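PDB 4DU5: PfkB from Polaromonas sp. JS666, which probably phosphorylates a sugar or related small molecule with ATP, as expected of a pfkB-family carbohydrate kinase. Local coordinates for residues N209-M222 / F240-L253. Numbering follows the deposited sequence.
Sequences NDLATRADWVLPGM and FYRQLGAKLVVVKL
W217 and V218 pair in parallel with L248 and V249: V218 N donates to L248 O (3.0 Å), V250 N to V218 O (3.1 Å), and the pairing runs on through K252 N to P220 O, a proline accepting where it cannot donate. Y241, from helix 234-243, meets both V218 and N209. CG anti to the carbonyl carbon (chi1 -65°) turns the ring toward 209-222, where V218 CG1 sits over one face, 4.2 Å from the centroid, in a CH-pi contact. A212, having only a methyl, brings CB to the ring edge, 3.6 Å from Y241 CD1. Y241 OH donates to N209 OD1 (2.9 Å), and N209 ND2 hydrogen-bonds L228 O, so both ends of the amide are held. A phenylalanine here would probably leave N209 OD1 without its hydroxyl donor and the amide freer to turn. V218, beta-branched and so at ease in a strand, sends CG2 to A246 CB (3.8 Å). On the other face, L248 CD2 lies over the W217 indole, which also stacks with H155. Just past the helix, G245 closes a Schellman motif at positive phi, where a CB would press on the preceding carbonyl O. Helices 234-243 and 201-212 pack together beside parallel strands, characteristic of the Rossmann-like core of pfkB (ribokinase-type) kinases.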
ATOM      1  N   ASN A 209     -23.610 -15.574  13.824  1.00 34.54           N
ATOM      2  CA  ASN A 209     -24.686 -16.528  14.169  1.00 34.62           C
ATOM      3  C   ASN A 209     -25.879 -16.605  13.227  1.00 34.19           C
ATOM      4  O   ASN A 209     -26.616 -17.574  13.263  1.00 35.06           O
ATOM      5  CB  ASN A 209     -25.225 -16.318  15.583  1.00 34.70           C
ATOM      6  CG  ASN A 209     -24.259 -16.757  16.672  1.00 34.93           C
ATOM      7  OD1 ASN A 209     -23.347 -17.543  16.451  1.00 35.08           O
ATOM      8  ND2 ASN A 209     -24.471 -16.240  17.872  1.00 35.48           N
ATOM      9  N   ASP A 210     -26.095 -15.596  12.399  1.00 33.82           N
ATOM     10  CA  ASP A 210     -27.230 -15.633  11.480  1.00 33.24           C
ATOM     11  C   ASP A 210     -26.778 -16.360  10.229  1.00 32.76           C
ATOM     12  O   ASP A 210     -27.552 -17.059   9.576  1.00 32.22           O
ATOM     13  CB  ASP A 210     -27.762 -14.209  11.180  1.00 33.23           C
ATOM     14  CG  ASP A 210     -28.725 -14.166   9.963  1.00 33.92           C
ATOM     15  OD1 ASP A 210     -29.908 -14.582  10.114  1.00 31.43           O
ATOM     16  OD2 ASP A 210     -28.278 -13.721   8.856  1.00 33.77           O
ATOM     17  N   LEU A 211     -25.509 -16.180   9.898  1.00 32.78           N
ATOM     18  CA  LEU A 211     -24.892 -16.958   8.842  1.00 32.99           C
ATOM     19  C   LEU A 211     -24.921 -18.465   9.195  1.00 33.38           C
ATOM     20  O   LEU A 211     -25.062 -19.326   8.323  1.00 33.06           O
ATOM     21  CB  LEU A 211     -23.464 -16.465   8.595  1.00 32.34           C
ATOM     22  CG  LEU A 211     -23.306 -15.102   7.928  1.00 31.58           C
ATOM     23  CD1 LEU A 211     -22.003 -14.407   8.346  1.00 30.60           C
ATOM     24  CD2 LEU A 211     -23.386 -15.227   6.426  1.00 29.90           C
ATOM     25  N   ALA A 212     -24.810 -18.768  10.486  1.00 34.08           N
ATOM     26  CA  ALA A 212     -24.789 -20.150  10.947  1.00 34.71           C
ATOM     27  C   ALA A 212     -26.066 -20.842  10.542  1.00 35.03           C
ATOM     28  O   ALA A 212     -26.065 -22.033  10.274  1.00 36.03           O
ATOM     29  CB  ALA A 212     -24.592 -20.212  12.450  1.00 34.66           C
ATOM     30  N   THR A 213     -27.149 -20.073  10.503  1.00 35.43           N
ATOM     31  CA  THR A 213     -28.449 -20.449   9.905  1.00 35.24           C
ATOM     32  C   THR A 213     -28.404 -21.020   8.470  1.00 34.51           C
ATOM     33  O   THR A 213     -29.394 -21.521   7.980  1.00 35.25           O
ATOM     34  CB  THR A 213     -29.410 -19.191   9.968  1.00 35.92           C
ATOM     35  OG1 THR A 213     -29.941 -19.034  11.302  1.00 36.56           O
ATOM     36  CG2 THR A 213     -30.549 -19.229   8.926  1.00 36.65           C
ATOM     37  N   ARG A 214     -27.266 -20.991   7.799  1.00 33.80           N
ATOM     38  CA  ARG A 214     -27.255 -21.328   6.373  1.00 33.52           C
ATOM     39  C   ARG A 214     -26.211 -22.404   6.013  1.00 33.39           C
ATOM     40  O   ARG A 214     -25.974 -22.722   4.830  1.00 33.19           O
ATOM     41  CB  ARG A 214     -27.043 -20.051   5.533  1.00 33.22           C
ATOM     42  CG  ARG A 214     -28.208 -19.076   5.532  1.00 34.23           C
ATOM     43  CD  ARG A 214     -27.821 -17.626   5.086  1.00 37.10           C
ATOM     44  NE  ARG A 214     -29.008 -16.755   5.002  1.00 38.94           N
ATOM     45  CZ  ARG A 214     -29.427 -15.948   5.979  1.00 40.95           C
ATOM     46  NH1 ARG A 214     -28.738 -15.849   7.112  1.00 41.85           N
ATOM     47  NH2 ARG A 214     -30.534 -15.224   5.831  1.00 41.67           N
ATOM     48  N   ALA A 215     -25.576 -22.970   7.032  1.00 33.05           N
ATOM     49  CA  ALA A 215     -24.549 -23.988   6.791  1.00 32.13           C
ATOM     50  C   ALA A 215     -25.027 -25.380   7.181  1.00 31.75           C
ATOM     51  O   ALA A 215     -25.824 -25.540   8.102  1.00 31.55           O
ATOM     52  CB  ALA A 215     -23.297 -23.644   7.543  1.00 31.49           C
ATOM     53  N   ASP A 216     -24.511 -26.384   6.481  1.00 31.61           N
ATOM     54  CA  ASP A 216     -24.650 -27.776   6.916  1.00 31.47           C
ATOM     55  C   ASP A 216     -23.615 -28.116   7.985  1.00 30.15           C
ATOM     56  O   ASP A 216     -23.929 -28.788   8.945  1.00 29.84           O
ATOM     57  CB  ASP A 216     -24.534 -28.743   5.728  1.00 31.96           C
ATOM     58  CG  ASP A 216     -25.420 -28.336   4.548  1.00 34.64           C
ATOM     59  OD1 ASP A 216     -26.620 -28.086   4.789  1.00 37.49           O
ATOM     60  OD2 ASP A 216     -24.927 -28.257   3.392  1.00 35.18           O
ATOM     61  N   TRP A 217     -22.381 -27.658   7.797  1.00 29.25           N
ATOM     62  CA  TRP A 217     -21.273 -27.978   8.723  1.00 28.49           C
ATOM     63  C   TRP A 217     -20.680 -26.721   9.343  1.00 28.43           C
ATOM     64  O   TRP A 217     -20.186 -25.845   8.643  1.00 28.43           O
ATOM     65  CB  TRP A 217     -20.137 -28.784   8.054  1.00 27.64           C
ATOM     66  CG  TRP A 217     -20.558 -29.791   7.030  1.00 25.00           C
ATOM     67  CD1 TRP A 217     -21.690 -30.529   7.037  1.00 24.49           C
ATOM     68  CD2 TRP A 217     -19.821 -30.194   5.877  1.00 22.47           C
ATOM     69  NE1 TRP A 217     -21.727 -31.356   5.941  1.00 24.26           N
ATOM     70  CE2 TRP A 217     -20.590 -31.166   5.210  1.00 21.52           C
ATOM     71  CE3 TRP A 217     -18.587 -29.821   5.335  1.00 23.13           C
ATOM     72  CZ2 TRP A 217     -20.175 -31.781   4.044  1.00 19.76           C
ATOM     73  CZ3 TRP A 217     -18.174 -30.421   4.145  1.00 22.17           C
ATOM     74  CH2 TRP A 217     -18.962 -31.404   3.525  1.00 20.75           C
ATOM     75  N   VAL A 218     -20.708 -26.643  10.665  1.00 28.37           N
ATOM     76  CA  VAL A 218     -20.179 -25.482  11.348  1.00 28.18           C
ATOM     77  C   VAL A 218     -18.888 -25.866  12.045  1.00 28.14           C
ATOM     78  O   VAL A 218     -18.836 -26.888  12.713  1.00 29.13           O
ATOM     79  CB  VAL A 218     -21.247 -24.881  12.266  1.00 27.88           C
ATOM     80  CG1 VAL A 218     -20.790 -23.549  12.863  1.00 28.52           C
ATOM     81  CG2 VAL A 218     -22.510 -24.649  11.439  1.00 27.16           C
ATOM     82  N   LEU A 219     -17.844 -25.065  11.861  1.00 27.89           N
ATOM     83  CA  LEU A 219     -16.498 -25.403  12.326  1.00 27.63           C
ATOM     84  C   LEU A 219     -15.896 -24.480  13.392  1.00 28.03           C
ATOM     85  O   LEU A 219     -14.833 -23.920  13.187  1.00 28.19           O
ATOM     86  CB  LEU A 219     -15.565 -25.432  11.125  1.00 26.74           C
ATOM     87  CG  LEU A 219     -15.298 -26.731  10.407  1.00 25.25           C
ATOM     88  CD1 LEU A 219     -16.373 -27.776  10.564  1.00 24.49           C
ATOM     89  CD2 LEU A 219     -15.161 -26.349   8.991  1.00 26.06           C
ATOM     90  N   PRO A 220     -16.555 -24.328  14.539  1.00 28.94           N
ATOM     91  CA  PRO A 220     -16.043 -23.351  15.514  1.00 30.07           C
ATOM     92  C   PRO A 220     -14.916 -23.823  16.403  1.00 31.53           C
ATOM     93  O   PRO A 220     -14.776 -25.017  16.684  1.00 31.71           O
ATOM     94  CB  PRO A 220     -17.244 -23.089  16.401  1.00 29.93           C
ATOM     95  CG  PRO A 220     -18.009 -24.388  16.335  1.00 30.44           C
ATOM     96  CD  PRO A 220     -17.865 -24.867  14.927  1.00 28.63           C
ATOM     97  N   GLY A 221     -14.125 -22.857  16.849  1.00 33.28           N
ATOM     98  CA  GLY A 221     -13.176 -23.039  17.936  1.00 35.43           C
ATOM     99  C   GLY A 221     -13.905 -22.744  19.228  1.00 37.26           C
ATOM    100  O   GLY A 221     -14.796 -21.893  19.254  1.00 37.00           O
HETATM  101  N   MSE A 222     -13.549 -23.489  20.278  1.00 39.46           N
HETATM  102  CA  MSE A 222     -14.061 -23.326  21.646  1.00 41.62           C
HETATM  103  C   MSE A 222     -14.170 -21.875  22.088  1.00 42.12           C
HETATM  104  O   MSE A 222     -15.217 -21.479  22.576  1.00 41.96           O
HETATM  105  CB  MSE A 222     -13.122 -24.021  22.634  1.00 42.61           C
HETATM  106  CG  MSE A 222     -13.752 -25.045  23.575  1.00 46.69           C
HETATM  107 SE   MSE A 222     -15.675 -24.936  23.907  1.00 60.84          SE
HETATM  108  CE  MSE A 222     -15.701 -23.415  25.179  1.00 55.26           C
ATOM    109  N   PHE A 240     -25.952 -25.605  20.237  1.00 40.27           N
ATOM    110  CA  PHE A 240     -26.367 -24.283  19.804  1.00 39.82           C
ATOM    111  C   PHE A 240     -26.488 -24.189  18.279  1.00 39.46           C
ATOM    112  O   PHE A 240     -27.427 -23.581  17.757  1.00 39.60           O
ATOM    113  CB  PHE A 240     -25.360 -23.239  20.303  1.00 40.41           C
ATOM    114  CG  PHE A 240     -25.740 -21.833  19.980  1.00 40.50           C
ATOM    115  CD1 PHE A 240     -25.448 -21.288  18.730  1.00 41.99           C
ATOM    116  CD2 PHE A 240     -26.404 -21.054  20.916  1.00 40.46           C
ATOM    117  CE1 PHE A 240     -25.822 -19.976  18.415  1.00 42.54           C
ATOM    118  CE2 PHE A 240     -26.774 -19.751  20.625  1.00 41.34           C
ATOM    119  CZ  PHE A 240     -26.490 -19.204  19.367  1.00 41.57           C
ATOM    120  N   TYR A 241     -25.534 -24.776  17.563  1.00 38.97           N
ATOM    121  CA  TYR A 241     -25.558 -24.720  16.107  1.00 38.71           C
ATOM    122  C   TYR A 241     -26.331 -25.847  15.478  1.00 39.11           C
ATOM    123  O   TYR A 241     -26.726 -25.754  14.313  1.00 39.11           O
ATOM    124  CB  TYR A 241     -24.152 -24.638  15.532  1.00 38.30           C
ATOM    125  CG  TYR A 241     -23.478 -23.371  15.924  1.00 37.33           C
ATOM    126  CD1 TYR A 241     -23.824 -22.165  15.328  1.00 36.19           C
ATOM    127  CD2 TYR A 241     -22.522 -23.360  16.923  1.00 37.62           C
ATOM    128  CE1 TYR A 241     -23.231 -20.984  15.708  1.00 34.80           C
ATOM    129  CE2 TYR A 241     -21.899 -22.185  17.296  1.00 37.25           C
ATOM    130  CZ  TYR A 241     -22.271 -21.002  16.686  1.00 35.61           C
ATOM    131  OH  TYR A 241     -21.662 -19.841  17.070  1.00 35.34           O
ATOM    132  N   ARG A 242     -26.549 -26.915  16.237  1.00 39.90           N
ATOM    133  CA  ARG A 242     -27.450 -27.974  15.785  1.00 40.48           C
ATOM    134  C   ARG A 242     -28.845 -27.410  15.799  1.00 41.06           C
ATOM    135  O   ARG A 242     -29.630 -27.657  14.888  1.00 41.46           O
ATOM    136  CB  ARG A 242     -27.407 -29.208  16.696  1.00 40.40           C
ATOM    137  CG  ARG A 242     -26.070 -29.931  16.768  1.00 38.43           C
ATOM    138  CD  ARG A 242     -25.615 -30.502  15.415  1.00 36.69           C
ATOM    139  NE  ARG A 242     -26.648 -31.201  14.653  1.00 33.11           N
ATOM    140  CZ  ARG A 242     -27.057 -32.439  14.886  1.00 30.19           C
ATOM    141  NH1 ARG A 242     -26.540 -33.134  15.889  1.00 30.73           N
ATOM    142  NH2 ARG A 242     -27.996 -32.975  14.126  1.00 26.01           N
ATOM    143  N   GLN A 243     -29.152 -26.642  16.837  1.00 41.87           N
ATOM    144  CA  GLN A 243     -30.506 -26.114  16.977  1.00 43.28           C
ATOM    145  C   GLN A 243     -30.831 -25.079  15.918  1.00 42.83           C
ATOM    146  O   GLN A 243     -31.961 -25.051  15.438  1.00 42.56           O
ATOM    147  CB  GLN A 243     -30.790 -25.604  18.396  1.00 43.61           C
ATOM    148  CG  GLN A 243     -31.501 -26.656  19.234  1.00 47.03           C
ATOM    149  CD  GLN A 243     -30.850 -26.860  20.600  1.00 52.98           C
ATOM    150  OE1 GLN A 243     -30.606 -25.897  21.350  1.00 56.22           O
ATOM    151  NE2 GLN A 243     -30.564 -28.125  20.934  1.00 55.07           N
ATOM    152  N   LEU A 244     -29.840 -24.261  15.553  1.00 42.72           N
ATOM    153  CA  LEU A 244     -29.969 -23.339  14.422  1.00 42.69           C
ATOM    154  C   LEU A 244     -29.980 -24.044  13.067  1.00 42.62           C
ATOM    155  O   LEU A 244     -30.055 -23.384  12.030  1.00 43.32           O
ATOM    156  CB  LEU A 244     -28.859 -22.308  14.426  1.00 42.57           C
ATOM    157  CG  LEU A 244     -28.975 -21.122  15.387  1.00 44.23           C
ATOM    158  CD1 LEU A 244     -27.789 -20.179  15.120  1.00 44.26           C
ATOM    159  CD2 LEU A 244     -30.315 -20.369  15.271  1.00 43.64           C
ATOM    160  N   GLY A 245     -29.878 -25.373  13.075  1.00 42.01           N
ATOM    161  CA  GLY A 245     -30.061 -26.185  11.874  1.00 40.99           C
ATOM    162  C   GLY A 245     -28.803 -26.622  11.143  1.00 40.42           C
ATOM    163  O   GLY A 245     -28.744 -26.559   9.910  1.00 41.61           O
ATOM    164  N   ALA A 246     -27.790 -27.071  11.872  1.00 38.82           N
ATOM    165  CA  ALA A 246     -26.602 -27.635  11.219  1.00 37.23           C
ATOM    166  C   ALA A 246     -26.621 -29.146  11.304  1.00 35.87           C
ATOM    167  O   ALA A 246     -27.069 -29.700  12.284  1.00 36.20           O
ATOM    168  CB  ALA A 246     -25.341 -27.104  11.863  1.00 37.43           C
ATOM    169  N   LYS A 247     -26.104 -29.803  10.282  1.00 34.34           N
ATOM    170  CA  LYS A 247     -26.067 -31.247  10.228  1.00 33.23           C
ATOM    171  C   LYS A 247     -24.865 -31.789  10.991  1.00 32.02           C
ATOM    172  O   LYS A 247     -24.807 -32.969  11.351  1.00 31.39           O
ATOM    173  CB  LYS A 247     -25.980 -31.705   8.778  1.00 33.49           C
ATOM    174  CG  LYS A 247     -27.272 -31.620   7.993  1.00 36.20           C
ATOM    175  CD  LYS A 247     -27.195 -32.553   6.790  1.00 41.11           C
ATOM    176  CE  LYS A 247     -28.461 -32.488   5.942  1.00 44.20           C
ATOM    177  NZ  LYS A 247     -28.388 -33.488   4.820  1.00 47.04           N
ATOM    178  N   LEU A 248     -23.891 -30.918  11.205  1.00 30.70           N
ATOM    179  CA  LEU A 248     -22.624 -31.303  11.770  1.00 29.50           C
ATOM    180  C   LEU A 248     -22.039 -30.084  12.428  1.00 29.35           C
ATOM    181  O   LEU A 248     -22.024 -29.008  11.839  1.00 29.52           O
ATOM    182  CB  LEU A 248     -21.674 -31.783  10.661  1.00 29.31           C
ATOM    183  CG  LEU A 248     -20.301 -32.360  11.027  1.00 27.49           C
ATOM    184  CD1 LEU A 248     -20.483 -33.703  11.719  1.00 28.20           C
ATOM    185  CD2 LEU A 248     -19.452 -32.516   9.811  1.00 23.70           C
ATOM    186  N   VAL A 249     -21.589 -30.241  13.665  1.00 28.78           N
ATOM    187  CA  VAL A 249     -20.682 -29.280  14.253  1.00 28.17           C
ATOM    188  C   VAL A 249     -19.418 -30.013  14.685  1.00 28.19           C
ATOM    189  O   VAL A 249     -19.479 -31.085  15.302  1.00 28.28           O
ATOM    190  CB  VAL A 249     -21.294 -28.564  15.442  1.00 28.17           C
ATOM    191  CG1 VAL A 249     -20.376 -27.423  15.888  1.00 27.35           C
ATOM    192  CG2 VAL A 249     -22.689 -28.040  15.086  1.00 27.88           C
ATOM    193  N   VAL A 250     -18.277 -29.436  14.324  1.00 27.60           N
ATOM    194  CA  VAL A 250     -16.988 -29.915  14.758  1.00 26.62           C
ATOM    195  C   VAL A 250     -16.383 -28.739  15.480  1.00 27.15           C
ATOM    196  O   VAL A 250     -16.056 -27.727  14.842  1.00 26.98           O
ATOM    197  CB  VAL A 250     -16.068 -30.243  13.589  1.00 26.07           C
ATOM    198  CG1 VAL A 250     -14.806 -30.858  14.107  1.00 25.67           C
ATOM    199  CG2 VAL A 250     -16.742 -31.181  12.607  1.00 25.54           C
ATOM    200  N   VAL A 251     -16.235 -28.874  16.804  1.00 27.28           N
ATOM    201  CA  VAL A 251     -15.680 -27.816  17.657  1.00 27.30           C
ATOM    202  C   VAL A 251     -14.205 -28.108  17.867  1.00 28.35           C
ATOM    203  O   VAL A 251     -13.872 -29.187  18.313  1.00 28.77           O
ATOM    204  CB  VAL A 251     -16.387 -27.774  19.033  1.00 26.69           C
ATOM    205  CG1 VAL A 251     -15.790 -26.705  19.905  1.00 26.42           C
ATOM    206  CG2 VAL A 251     -17.899 -27.582  18.880  1.00 24.22           C
ATOM    207  N   LYS A 252     -13.322 -27.170  17.527  1.00 29.48           N
ATOM    208  CA  LYS A 252     -11.877 -27.429  17.592  1.00 30.56           C
ATOM    209  C   LYS A 252     -11.412 -27.128  18.981  1.00 32.20           C
ATOM    210  O   LYS A 252     -11.828 -26.104  19.563  1.00 32.22           O
ATOM    211  CB  LYS A 252     -11.087 -26.535  16.635  1.00 30.22           C
ATOM    212  CG  LYS A 252     -11.695 -26.313  15.263  1.00 29.59           C
ATOM    213  CD  LYS A 252     -11.181 -24.996  14.718  1.00 29.51           C
ATOM    214  CE  LYS A 252     -11.959 -24.573  13.505  1.00 29.33           C
ATOM    215  NZ  LYS A 252     -11.765 -23.142  13.290  1.00 28.95           N
ATOM    216  N   LEU A 253     -10.524 -27.980  19.513  1.00 33.88           N
ATOM    217  CA  LEU A 253     -10.064 -27.819  20.916  1.00 35.08           C
ATOM    218  C   LEU A 253      -8.564 -27.551  21.159  1.00 35.77           C
ATOM    219  O   LEU A 253      -8.101 -27.626  22.287  1.00 36.70           O
ATOM    220  CB  LEU A 253     -10.562 -28.993  21.779  1.00 34.80           C
ATOM    221  CG  LEU A 253     -12.062 -29.307  21.686  1.00 35.09           C
ATOM    222  CD1 LEU A 253     -12.416 -30.722  22.153  1.00 32.62           C
ATOM    223  CD2 LEU A 253     -12.847 -28.276  22.436  1.00 35.64           C
TER